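Local structure of protein pelota homolog (Archaeoglobus fulgidus, 3OBY) at residues M1-E5 with I15-E20; E249-I253 with K314-S319; R255-I260 with L331-L337; E272-A276 with F340-G344; H277-I282 with L304-V308. The protein probably recognises ribosomes stalled on messenger RNA, helps to release them and, with a divalent metal, may cleave the trapped message. All coordinates share one frame; numbering follows the deposited sequence.

Interaction 1: residues M1-E5 with I15-E20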
# COMPACT_ATOMS: atom_id res chain seq x y z
N MET A 1 -2.43 4.19 1.57
CA MET A 1 -2.71 5.36 2.44
C MET A 1 -3.90 5.07 3.33
O MET A 1 -5.01 4.85 2.85
CB MET A 1 -3.00 6.60 1.59
CG MET A 1 -3.12 7.90 2.39
SD MET A 1 -1.57 8.35 3.21
CE MET A 1 -0.75 9.23 1.90
N GLN A 2 -3.68 5.07 4.63
CA GLN A 2 -4.75 4.84 5.59
C GLN A 2 -5.10 6.16 6.27
O GLN A 2 -4.21 6.91 6.69
CB GLN A 2 -4.33 3.83 6.66
CG GLN A 2 -4.30 2.39 6.21
CD GLN A 2 -3.95 1.46 7.37
OE1 GLN A 2 -4.61 1.47 8.41
NE2 GLN A 2 -2.91 0.64 7.18
N ILE A 3 -6.39 6.44 6.36
CA ILE A 3 -6.82 7.65 7.03
C ILE A 3 -7.41 7.18 8.36
O ILE A 3 -8.53 6.68 8.41
CB ILE A 3 -7.88 8.39 6.22
CG1 ILE A 3 -7.36 8.64 4.81
CG2 ILE A 3 -8.22 9.71 6.92
CD1 ILE A 3 -6.06 9.42 4.73
N VAL A 4 -6.62 7.33 9.42
CA VAL A 4 -7.03 6.91 10.75
C VAL A 4 -8.19 7.74 11.27
O VAL A 4 -9.14 7.21 11.83
CB VAL A 4 -5.88 7.03 11.74
CG1 VAL A 4 -6.34 6.57 13.11
CG2 VAL A 4 -4.69 6.20 11.27
N GLU A 5 -8.11 9.05 11.07
CA GLU A 5 -9.16 9.94 11.52
C GLU A 5 -8.94 11.39 11.09
O GLU A 5 -7.82 11.80 10.77
CB GLU A 5 -9.29 9.88 13.05
CG GLU A 5 -8.10 10.46 13.79
CD GLU A 5 -8.29 10.46 15.29
OE1 GLU A 5 -8.44 9.37 15.88
OE2 GLU A 5 -8.30 11.56 15.88
N ILE A 15 -5.72 15.68 10.31
CA ILE A 15 -5.93 14.44 9.61
C ILE A 15 -4.80 13.52 10.05
O ILE A 15 -3.63 13.85 9.89
CB ILE A 15 -5.88 14.61 8.08
CG1 ILE A 15 -6.95 15.61 7.62
CG2 ILE A 15 -6.12 13.27 7.40
CD1 ILE A 15 -7.05 15.77 6.11
N LYS A 16 -5.17 12.39 10.62
CA LYS A 16 -4.20 11.42 11.09
C LYS A 16 -4.20 10.28 10.08
O LYS A 16 -5.23 9.63 9.88
CB LYS A 16 -4.60 10.91 12.48
CG LYS A 16 -3.67 9.86 13.06
CD LYS A 16 -4.10 9.43 14.45
CE LYS A 16 -4.13 10.62 15.42
NZ LYS A 16 -4.53 10.23 16.81
N LEU A 17 -3.05 10.04 9.46
CA LEU A 17 -2.94 9.01 8.43
C LEU A 17 -1.65 8.21 8.44
O LEU A 17 -0.72 8.50 9.17
CB LEU A 17 -3.13 9.67 7.06
CG LEU A 17 -2.48 11.06 6.95
CD1 LEU A 17 -0.96 10.93 7.00
CD2 LEU A 17 -2.92 11.73 5.67
N ILE A 18 -1.61 7.19 7.59
CA ILE A 18 -0.44 6.32 7.48
C ILE A 18 -0.11 6.03 6.01
O ILE A 18 -0.93 5.47 5.28
CB ILE A 18 -0.67 4.97 8.16
CG1 ILE A 18 -1.09 5.17 9.60
CG2 ILE A 18 0.59 4.13 8.08
CD1 ILE A 18 -1.39 3.86 10.31
N PRO A 19 1.11 6.40 5.56
CA PRO A 19 1.48 6.13 4.17
C PRO A 19 1.87 4.66 4.08
O PRO A 19 2.61 4.16 4.93
CB PRO A 19 2.64 7.09 3.93
CG PRO A 19 3.30 7.14 5.26
CD PRO A 19 2.15 7.18 6.25
N GLU A 20 1.37 3.95 3.08
CA GLU A 20 1.65 2.52 2.92
C GLU A 20 2.53 2.21 1.70
O GLU A 20 2.94 1.08 1.49
CB GLU A 20 0.33 1.76 2.79
CG GLU A 20 -0.67 2.01 3.91
CD GLU A 20 -2.05 1.43 3.62
OE1 GLU A 20 -2.78 2.01 2.79
OE2 GLU A 20 -2.41 0.40 4.23
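Gln2 and Ile18 face each other as an antiparallel hydrogen-bonded pair: Gln2 N donates to Ile18 O at 2.9 Å and Ile18 N returns a bond to Gln2 O. Ile3 and Leu17 follow as a non-hydrogen-bonded pair, after which the register slips by one. Val4 and Glu5 both lie opposite Lys16, a classic beta bulge, and both direct their N-H at Lys16 O, Val4 only weakly. Lys16 N closes this end with a 2.7 Å bond to Glu5 O. The strand axes diverge from strictly antiparallel, at 143°. The hairpin opens the N-terminal domain, which has the RNA-binding Sm fold; strand 2-6 is one of the two outermost strands of its antiparallel sheet, and strand 105-108 pairs with the other edge of strand 14-18. The charged start of the chain is held by Glu20: OE1 takes Met1 N at 2.5 Å through its anti lone pair in a salt bridge, while OE2 receives Gln2 NE2 at 3.0 Å from above the carboxylate plane. OE2 also pairs with Arg128, and Met1 N has further partners in Asp24 and Ser126. Glu20 and Gln2 cross at about a right angle, their carboxylate and amide planes 65° apart. On the other face, Ile3 CD1 lies 3.8 Å from Leu17 CB, the two side chains running side by side. Back on the face of Gln2 and Ile18, Lys16, its CG anti to the backbone N (chi1 179°), slants across Val4 with its CG and CD and brings NZ to 4.1 Å from Glu5 OE2, beyond salt-bridge range.

Interaction 2: residues E249-I253 with K314-S319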
# COMPACT_ATOMS: atom_id res chain seq x y z
N GLU A 249 2.29 -3.73 -9.44
CA GLU A 249 3.52 -3.22 -10.03
C GLU A 249 4.05 -4.19 -11.08
O GLU A 249 4.54 -3.77 -12.12
CB GLU A 249 4.59 -2.99 -8.95
CG GLU A 249 4.30 -1.81 -8.03
CD GLU A 249 5.43 -1.52 -7.05
OE1 GLU A 249 5.22 -0.68 -6.16
OE2 GLU A 249 6.51 -2.13 -7.17
N ALA A 250 3.94 -5.48 -10.79
CA ALA A 250 4.40 -6.50 -11.72
C ALA A 250 3.54 -6.42 -12.97
O ALA A 250 4.02 -6.65 -14.08
CB ALA A 250 4.29 -7.89 -11.10
N GLU A 251 2.26 -6.10 -12.79
CA GLU A 251 1.31 -5.97 -13.89
C GLU A 251 1.65 -4.76 -14.75
O GLU A 251 1.40 -4.75 -15.95
CB GLU A 251 -0.11 -5.83 -13.36
CG GLU A 251 -1.15 -5.50 -14.43
CD GLU A 251 -1.10 -6.46 -15.61
OE1 GLU A 251 -1.07 -7.69 -15.39
OE2 GLU A 251 -1.09 -5.97 -16.76
N TYR A 252 2.21 -3.72 -14.13
CA TYR A 252 2.61 -2.55 -14.88
C TYR A 252 3.87 -2.89 -15.67
O TYR A 252 4.06 -2.43 -16.79
CB TYR A 252 2.86 -1.36 -13.95
CG TYR A 252 1.59 -0.66 -13.51
CD1 TYR A 252 0.69 -0.16 -14.45
CD2 TYR A 252 1.29 -0.51 -12.16
CE1 TYR A 252 -0.48 0.47 -14.05
CE2 TYR A 252 0.12 0.12 -11.75
CZ TYR A 252 -0.76 0.61 -12.71
OH TYR A 252 -1.91 1.24 -12.30
N ILE A 253 4.72 -3.71 -15.08
CA ILE A 253 5.94 -4.12 -15.75
C ILE A 253 5.58 -5.01 -16.94
O ILE A 253 6.24 -4.95 -17.97
CB ILE A 253 6.89 -4.90 -14.81
CG1 ILE A 253 7.45 -3.96 -13.74
CG2 ILE A 253 7.99 -5.59 -15.61
CD1 ILE A 253 8.14 -2.72 -14.29
N LYS A 314 -0.76 9.16 -14.04
CA LYS A 314 -0.58 8.51 -12.76
C LYS A 314 0.89 8.17 -12.55
O LYS A 314 1.59 7.75 -13.48
CB LYS A 314 -1.41 7.22 -12.71
CG LYS A 314 -1.37 6.50 -11.36
CD LYS A 314 -1.97 5.10 -11.45
CE LYS A 314 -2.29 4.53 -10.07
NZ LYS A 314 -1.14 4.59 -9.12
N VAL A 315 1.37 8.37 -11.33
CA VAL A 315 2.76 8.06 -11.01
C VAL A 315 2.78 6.78 -10.19
O VAL A 315 1.95 6.57 -9.32
CB VAL A 315 3.43 9.18 -10.18
CG1 VAL A 315 4.89 8.83 -9.91
CG2 VAL A 315 3.31 10.53 -10.90
N VAL A 316 3.74 5.91 -10.49
CA VAL A 316 3.89 4.65 -9.76
C VAL A 316 5.36 4.49 -9.37
O VAL A 316 6.22 4.24 -10.22
CB VAL A 316 3.45 3.45 -10.63
CG1 VAL A 316 3.82 2.15 -9.94
CG2 VAL A 316 1.94 3.50 -10.89
N ILE A 317 5.65 4.65 -8.08
CA ILE A 317 7.02 4.52 -7.60
C ILE A 317 7.22 3.14 -7.02
O ILE A 317 6.63 2.79 -5.99
CB ILE A 317 7.35 5.57 -6.51
CG1 ILE A 317 7.02 6.97 -7.00
CG2 ILE A 317 8.84 5.49 -6.16
CD1 ILE A 317 7.19 8.03 -5.95
N MET A 318 8.08 2.35 -7.67
CA MET A 318 8.38 0.99 -7.23
C MET A 318 9.70 0.95 -6.49
O MET A 318 10.66 1.62 -6.86
CB MET A 318 8.43 0.05 -8.43
CG MET A 318 7.30 0.23 -9.44
SD MET A 318 7.45 -0.96 -10.78
CE MET A 318 5.98 -0.66 -11.69
N SER A 319 9.74 0.16 -5.43
CA SER A 319 10.94 0.01 -4.63
C SER A 319 11.84 -1.08 -5.17
O SER A 319 11.42 -2.22 -5.32
CB SER A 319 10.58 -0.33 -3.19
OG SER A 319 11.72 -0.79 -2.49
O HOH W 1 9.01 -3.08 -6.94
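Met318 slides past Glu249 in the opposite direction where helix 236-262 packs on strand 314-318, an edge strand of the mixed sheet in the alpha/beta C-terminal domain (eRF1 domain 3). With CG anti to its carbonyl carbon (chi1 -44°) and the rest of the chain extended, Met318 carries its CE methyl to the helix, where it sits 3.9 Å from Tyr252 CB and 4.0 Å from Ile253 CD1. Pro324 of helix 323-330 also borders this methionine. Glu249 is extended too. Its aliphatic CB and CG follow the thioether, and its carboxylate ends beside the strand, Glu249 OE2 3.2 Å from Met318 CB. OE1 is engaged by a salt bridge to Arg245, one turn earlier on the same helix. The ring of Tyr252 reaches the strand, CE2 meeting Val316 CG2 obliquely at 3.9 Å. Beyond that ring, Tyr252 crosses the lysine chain at about a right angle, its OH 4.0 Å from Lys314 CD. The join is therefore largely apolar, and its polar link runs through a single water that donates to Glu249 OE2 at 2.7 Å and to Ser319 O at 3.0 Å.

Interaction 3: residues R255-I260 with L331-L337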
# COMPACT_ATOMS: atom_id res chain seq x y z
N ARG A 255 2.75 -4.87 -18.72
CA ARG A 255 2.18 -4.02 -19.75
C ARG A 255 3.31 -3.31 -20.49
O ARG A 255 3.30 -3.25 -21.72
CB ARG A 255 1.22 -3.00 -19.15
CG ARG A 255 -0.10 -3.60 -18.69
CD ARG A 255 -0.98 -2.55 -18.04
NE ARG A 255 -1.20 -1.42 -18.93
CZ ARG A 255 -1.83 -0.30 -18.57
NH1 ARG A 255 -2.30 -0.17 -17.34
NH2 ARG A 255 -1.99 0.68 -19.45
N LEU A 256 4.28 -2.78 -19.75
CA LEU A 256 5.41 -2.09 -20.37
C LEU A 256 6.14 -3.07 -21.29
O LEU A 256 6.57 -2.71 -22.38
CB LEU A 256 6.39 -1.55 -19.31
CG LEU A 256 7.78 -1.14 -19.84
CD1 LEU A 256 7.69 0.14 -20.66
CD2 LEU A 256 8.73 -0.95 -18.68
N LEU A 257 6.28 -4.31 -20.85
CA LEU A 257 6.96 -5.32 -21.65
C LEU A 257 6.20 -5.66 -22.93
O LEU A 257 6.78 -5.68 -24.01
CB LEU A 257 7.21 -6.58 -20.81
CG LEU A 257 8.56 -6.68 -20.08
CD1 LEU A 257 9.14 -5.31 -19.78
CD2 LEU A 257 8.37 -7.49 -18.81
N GLU A 258 4.90 -5.91 -22.81
CA GLU A 258 4.07 -6.23 -23.97
C GLU A 258 4.12 -5.07 -24.95
O GLU A 258 4.16 -5.26 -26.16
CB GLU A 258 2.62 -6.48 -23.54
CG GLU A 258 2.47 -7.49 -22.43
CD GLU A 258 1.05 -7.58 -21.91
OE1 GLU A 258 0.31 -6.59 -22.05
OE2 GLU A 258 0.68 -8.64 -21.36
N GLY A 259 4.13 -3.86 -24.39
CA GLY A 259 4.22 -2.67 -25.22
C GLY A 259 5.54 -2.67 -25.95
O GLY A 259 5.61 -2.37 -27.14
N ILE A 260 6.61 -3.00 -25.25
CA ILE A 260 7.93 -3.05 -25.85
C ILE A 260 7.95 -4.13 -26.94
O ILE A 260 8.57 -3.97 -28.00
CB ILE A 260 9.01 -3.34 -24.77
CG1 ILE A 260 9.31 -2.05 -24.00
CG2 ILE A 260 10.28 -3.91 -25.40
CD1 ILE A 260 10.24 -2.22 -22.80
N LEU A 331 15.61 -1.56 -17.15
CA LEU A 331 15.18 -0.85 -18.34
C LEU A 331 15.48 0.65 -18.31
O LEU A 331 14.97 1.40 -19.14
CB LEU A 331 13.68 -1.04 -18.56
CG LEU A 331 13.27 -2.44 -18.99
CD1 LEU A 331 11.76 -2.59 -18.95
CD2 LEU A 331 13.81 -2.68 -20.38
N GLY A 332 16.30 1.08 -17.36
CA GLY A 332 16.63 2.50 -17.29
C GLY A 332 16.13 3.23 -16.05
O GLY A 332 16.36 4.43 -15.92
N GLY A 333 15.45 2.52 -15.15
CA GLY A 333 14.95 3.15 -13.94
C GLY A 333 13.70 4.00 -14.07
O GLY A 333 13.12 4.44 -13.08
N ILE A 334 13.26 4.24 -15.30
CA ILE A 334 12.06 5.04 -15.49
C ILE A 334 11.46 4.71 -16.85
O ILE A 334 12.17 4.62 -17.84
CB ILE A 334 12.39 6.56 -15.38
CG1 ILE A 334 11.09 7.36 -15.40
CG2 ILE A 334 13.31 6.99 -16.52
CD1 ILE A 334 11.28 8.85 -15.14
N ALA A 335 10.15 4.51 -16.87
CA ALA A 335 9.45 4.17 -18.10
C ALA A 335 8.05 4.74 -18.05
O ALA A 335 7.63 5.26 -17.02
CB ALA A 335 9.40 2.66 -18.27
N ALA A 336 7.32 4.64 -19.15
CA ALA A 336 5.96 5.18 -19.19
C ALA A 336 5.05 4.47 -20.17
O ALA A 336 5.49 4.02 -21.22
CB ALA A 336 5.99 6.66 -19.52
N LEU A 337 3.78 4.35 -19.80
CA LEU A 337 2.78 3.76 -20.67
C LEU A 337 2.12 4.99 -21.32
O LEU A 337 1.57 5.85 -20.62
CB LEU A 337 1.79 2.94 -19.84
CG LEU A 337 2.42 1.78 -19.06
CD1 LEU A 337 1.34 0.92 -18.43
CD2 LEU A 337 3.28 0.94 -19.99
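Leu256 of helix 236-262 fills the middle of this contact, packed against Leu331, Ala335 and Leu337. With CG anti to the nitrogen (chi1 165°), it spreads its branches over the sheet: Leu256 CD2 lies 3.5 Å from Leu331 CD1, the two leucines meeting tip to tip, and 3.7 Å from Ala335 CB. Leu337 completes this close-packed part by laying CD2 against the helix backbone, 3.7 Å from Leu256 CA. The axes of 255-260 and 334-337 cross at 77° where helix 236-262 covers one face of the mixed sheet of the C-terminal alpha/beta domain. Leu331 itself lies just past the end of helix 323-330, where Gly332 is the C-prime residue of a Schellman motif that turns the chain toward the strand. The outer side is looser: exposed Leu257 touches Leu331 CD1 with its own CD1 at 3.9 Å, and Ile260 adds a longer tip-to-tip contact. At the other end Arg255 crosses Leu337 at about a right angle, and Leu337 CD1 sits over the centre of one guanidinium face, 3.4 Å from Arg255 CZ. Replacing the arginine by an alanine removes the guanidinium and is likely to strip the cover from one side of Leu337 CD1 and leave Glu283 without its weak, long-range ion-pair mate. Because the side chains that meet are apolar groups and a guanidinium face, shape and burial rather than hydrogen bonds between the segments hold helix to strand.

Interaction 4: residues E272-A276 with F340-G344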
# COMPACT_ATOMS: atom_id res chain seq x y z
N GLU A 272 13.80 8.99 -23.45
CA GLU A 272 12.57 8.62 -24.14
C GLU A 272 11.36 9.19 -23.39
O GLU A 272 10.46 9.76 -24.01
CB GLU A 272 12.47 7.10 -24.26
CG GLU A 272 11.75 6.61 -25.51
CD GLU A 272 11.91 5.12 -25.74
OE1 GLU A 272 11.30 4.32 -25.00
OE2 GLU A 272 12.66 4.74 -26.67
N VAL A 273 11.36 9.03 -22.07
CA VAL A 273 10.27 9.51 -21.22
C VAL A 273 10.13 11.02 -21.31
O VAL A 273 9.02 11.55 -21.36
CB VAL A 273 10.49 9.10 -19.74
CG1 VAL A 273 9.45 9.75 -18.84
CG2 VAL A 273 10.40 7.58 -19.61
N ARG A 274 11.25 11.73 -21.32
CA ARG A 274 11.19 13.17 -21.41
C ARG A 274 10.61 13.55 -22.76
O ARG A 274 9.85 14.51 -22.86
CB ARG A 274 12.58 13.78 -21.25
CG ARG A 274 13.02 13.94 -19.83
CD ARG A 274 14.51 14.22 -19.74
NE ARG A 274 14.85 15.12 -18.64
CZ ARG A 274 16.07 15.29 -18.14
NH1 ARG A 274 17.08 14.60 -18.65
NH2 ARG A 274 16.28 16.15 -17.16
N GLU A 275 10.98 12.79 -23.80
CA GLU A 275 10.49 13.05 -25.15
C GLU A 275 8.98 12.92 -25.17
O GLU A 275 8.27 13.79 -25.67
CB GLU A 275 11.10 12.07 -26.16
CG GLU A 275 10.83 12.43 -27.63
CD GLU A 275 11.26 11.35 -28.62
OE1 GLU A 275 11.76 11.71 -29.70
OE2 GLU A 275 11.09 10.15 -28.33
N ALA A 276 8.49 11.82 -24.61
CA ALA A 276 7.06 11.56 -24.55
C ALA A 276 6.35 12.63 -23.72
O ALA A 276 5.26 13.08 -24.05
CB ALA A 276 6.80 10.18 -23.97
N PHE A 340 -0.44 7.64 -26.73
CA PHE A 340 -0.24 7.56 -28.17
C PHE A 340 1.26 7.52 -28.46
O PHE A 340 2.06 7.94 -27.62
CB PHE A 340 -0.87 8.76 -28.87
CG PHE A 340 -0.51 10.08 -28.25
CD1 PHE A 340 -1.41 10.73 -27.41
CD2 PHE A 340 0.72 10.68 -28.52
CE1 PHE A 340 -1.10 11.98 -26.85
CE2 PHE A 340 1.04 11.92 -27.97
CZ PHE A 340 0.13 12.57 -27.13
N ASN A 341 1.63 7.03 -29.64
CA ASN A 341 3.04 6.95 -30.01
C ASN A 341 3.58 8.36 -30.14
O ASN A 341 2.82 9.31 -30.27
CB ASN A 341 3.20 6.21 -31.33
CG ASN A 341 2.74 4.77 -31.25
OD1 ASN A 341 3.26 3.99 -30.46
ND2 ASN A 341 1.77 4.41 -32.08
N VAL A 342 4.91 8.49 -30.09
CA VAL A 342 5.54 9.80 -30.21
C VAL A 342 6.82 9.73 -31.05
O VAL A 342 7.36 10.77 -31.45
CB VAL A 342 5.88 10.39 -28.82
CG1 VAL A 342 4.61 10.61 -28.02
CG2 VAL A 342 6.82 9.46 -28.06
N LYS A 343 7.29 8.52 -31.31
CA LYS A 343 8.50 8.35 -32.10
C LYS A 343 8.42 9.00 -33.48
O LYS A 343 9.45 9.40 -34.03
CB LYS A 343 8.83 6.87 -32.23
CG LYS A 343 9.50 6.29 -31.00
CD LYS A 343 10.64 7.21 -30.53
CE LYS A 343 11.59 6.49 -29.59
NZ LYS A 343 10.87 5.81 -28.49
N GLY A 344 7.21 9.10 -34.02
CA GLY A 344 7.03 9.71 -35.33
C GLY A 344 7.26 11.21 -35.32
O GLY A 344 8.11 11.70 -36.10
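The carboxylate of Glu272 is met by Lys343 from above its plane: Lys343 NZ stands 2.8 Å from Glu272 OE2 in a salt bridge, its direction 67° out of the carboxylate plane. The other oxygen, OE1, accepts a hydrogen bond from the backbone N of Tyr268. A second carboxylate belongs to Glu275, whose OE2 lies beside the aliphatic part of the lysine, 3.7 Å from Lys343 CD and 4.3 Å from its NZ, too far for a salt bridge. Both glutamates cross Lys343 at about a right angle and lie one turn apart on helix 270-277, which places their acid groups along the path of the lysine chain. Lys343 reaches them through bends at chi2 (-47°) and chi4. It is poorly ordered, and the pairing is best read as one of its possible positions. Helix 270-277 belongs to the C-terminal alpha/beta domain and packs on its mixed sheet, Val273 and Ala276 lying against strand 282-288; the segment 340-344 is the irregular tail that follows the last strand, 334-338, and ends the modelled chain. Next to the charged pair, Val342 points toward the helix and sets CG2 4.1 Å from Ala276 CA and 4.2 Å from Ala276 CB. This small apolar patch is extended by Tyr279 and Ala281, which also touch Val342. Farther back along the tail, Asn341 ties the chain to residues 264-265, bonding through ND2 to Glu264 and through OD1 to the backbone N of Arg265.

Interaction 5: residues H277-I282 with L304-V308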
# COMPACT_ATOMS: atom_id res chain seq x y z
N HIS A 277 6.99 13.04 -22.62
CA HIS A 277 6.41 14.04 -21.74
C HIS A 277 6.25 15.38 -22.44
O HIS A 277 5.35 16.14 -22.11
CB HIS A 277 7.28 14.21 -20.49
CG HIS A 277 6.69 15.12 -19.46
ND1 HIS A 277 5.46 14.88 -18.87
CD2 HIS A 277 7.15 16.26 -18.90
CE1 HIS A 277 5.19 15.84 -18.00
NE2 HIS A 277 6.21 16.69 -18.00
N ASN A 278 7.13 15.66 -23.39
CA ASN A 278 7.06 16.93 -24.12
C ASN A 278 5.72 17.08 -24.83
O ASN A 278 5.28 18.18 -25.13
CB ASN A 278 8.21 17.02 -25.13
CG ASN A 278 8.10 18.24 -26.03
OD1 ASN A 278 7.41 18.21 -27.05
ND2 ASN A 278 8.76 19.32 -25.64
N TYR A 279 5.08 15.95 -25.09
CA TYR A 279 3.79 15.94 -25.76
C TYR A 279 2.70 15.52 -24.77
O TYR A 279 1.56 15.27 -25.16
CB TYR A 279 3.82 14.98 -26.95
CG TYR A 279 4.85 15.33 -28.00
CD1 TYR A 279 4.71 16.49 -28.77
CD2 TYR A 279 5.96 14.52 -28.21
CE1 TYR A 279 5.66 16.82 -29.74
CE2 TYR A 279 6.91 14.85 -29.17
CZ TYR A 279 6.75 16.00 -29.93
OH TYR A 279 7.69 16.33 -30.89
N ARG A 280 3.06 15.46 -23.49
CA ARG A 280 2.12 15.06 -22.45
C ARG A 280 1.39 13.77 -22.84
O ARG A 280 0.17 13.65 -22.68
CB ARG A 280 1.13 16.19 -22.16
CG ARG A 280 1.77 17.43 -21.55
CD ARG A 280 2.34 17.16 -20.16
NE ARG A 280 2.87 18.36 -19.52
CZ ARG A 280 4.10 18.84 -19.71
NH1 ARG A 280 4.48 19.95 -19.09
NH2 ARG A 280 4.95 18.20 -20.50
N ALA A 281 2.17 12.82 -23.35
CA ALA A 281 1.65 11.53 -23.78
C ALA A 281 1.72 10.49 -22.67
O ALA A 281 1.44 9.31 -22.90
CB ALA A 281 2.42 11.04 -24.97
N ILE A 282 2.09 10.91 -21.46
CA ILE A 282 2.20 9.95 -20.37
C ILE A 282 0.92 9.71 -19.60
O ILE A 282 0.38 10.61 -18.95
CB ILE A 282 3.31 10.36 -19.37
CG1 ILE A 282 4.69 10.14 -20.00
CG2 ILE A 282 3.23 9.50 -18.13
CD1 ILE A 282 4.95 10.96 -21.24
N LEU A 304 8.96 16.50 -12.85
CA LEU A 304 8.47 15.66 -13.93
C LEU A 304 7.23 14.97 -13.41
O LEU A 304 6.17 15.02 -14.05
CB LEU A 304 9.54 14.62 -14.31
CG LEU A 304 9.16 13.54 -15.32
CD1 LEU A 304 8.71 14.18 -16.61
CD2 LEU A 304 10.34 12.63 -15.56
N LEU A 305 7.35 14.35 -12.24
CA LEU A 305 6.23 13.64 -11.62
C LEU A 305 5.01 14.53 -11.36
O LEU A 305 3.88 14.11 -11.59
CB LEU A 305 6.69 12.97 -10.33
CG LEU A 305 7.37 11.60 -10.47
CD1 LEU A 305 8.65 11.73 -11.31
CD2 LEU A 305 7.68 11.04 -9.09
N ARG A 306 5.24 15.76 -10.89
CA ARG A 306 4.13 16.68 -10.64
C ARG A 306 3.44 16.98 -11.96
O ARG A 306 2.22 16.97 -12.06
CB ARG A 306 4.63 18.01 -10.05
CG ARG A 306 5.57 17.89 -8.87
CD ARG A 306 6.27 19.22 -8.62
NE ARG A 306 7.48 19.09 -7.80
CZ ARG A 306 8.41 20.03 -7.69
NH1 ARG A 306 8.28 21.18 -8.34
NH2 ARG A 306 9.49 19.81 -6.94
N GLU A 307 4.25 17.25 -12.99
CA GLU A 307 3.74 17.58 -14.31
C GLU A 307 2.94 16.45 -14.94
O GLU A 307 1.94 16.70 -15.62
CB GLU A 307 4.88 17.99 -15.24
CG GLU A 307 5.43 19.37 -14.92
CD GLU A 307 6.52 19.83 -15.87
OE1 GLU A 307 6.99 20.98 -15.72
OE2 GLU A 307 6.90 19.05 -16.77
N VAL A 308 3.36 15.21 -14.72
CA VAL A 308 2.61 14.08 -15.27
C VAL A 308 1.22 14.06 -14.67
O VAL A 308 0.22 13.95 -15.39
CB VAL A 308 3.31 12.74 -14.98
CG1 VAL A 308 2.34 11.59 -15.23
CG2 VAL A 308 4.54 12.59 -15.86
O HOH W 2 1.87 19.37 -17.14
O HOH W 3 0.52 13.20 -18.13
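His277, last residue of helix 270-277 in the C-terminal alpha/beta domain, meets Leu304, Glu307 and Val308 of helix 301-310. Its own helix ends in a Schellman motif, with Arg280 at positive phi as the C-prime residue. From His277 CB, 4.1 Å from Leu304 CD1, the side chain leaves with CG anti to the nitrogen (chi1 -174°), which lays the imidazole between Leu304 and Arg280. CG and CD2 pass beneath the same Leu304 methyl, whose CD1 makes a CH-pi contact 3.6 Å from the centroid of the His277 ring. His277 ND1 lies 3.9 Å from Val308 CG2 and its CE1 3.5 Å from Glu307 CB. At the far edge His277 NE2 donates to Glu307 OE2 at 2.7 Å, a nearly straight bond (160°) in the ring plane that uses the anti lone pair of the oxygen; carboxylate and ring are almost coplanar. Over the face opposite Leu304 lies NH2 of Arg280, which bonds to His277 O, already the acceptor of Arg280 N. The arginine also pairs with Glu307 by charge alone, since OE2 lies well out of the guanidinium plane. Without the imidazole, as with an alanine here, Glu307 OE2 would probably lose its N-H donor and a gap open between Leu304 and Arg280. Farther along, Ile282 CG2 packs against Val308 CG1 at 3.7 Å as strand 282-288 begins. Two waters span the segments: one links Arg280 NE to Glu307 O, and the other donates to Ile282 O at 2.7 Å and to Val308 O.

In the fold
From the N terminus, interaction 1 closes first, a short hairpin of the Sm-fold domain, complete before the other four begin; its centre lies about 21 Å from that of interaction 2. The rest fall within the C-terminal domain. Interactions 2 and 3 start on successive turns of helix 236-262 and cross along the chain, tying it to strands 314-318 and 334-338 of one sheet; Tyr252 and Leu337 touch between them. Interaction 4 crosses both, bringing the end of the modelled chain back to helix 270-277. Interaction 5 is nested inside the loops of interactions 2, 3 and 4, joining the turn after that helix to helix 301-310, and packs against each of them.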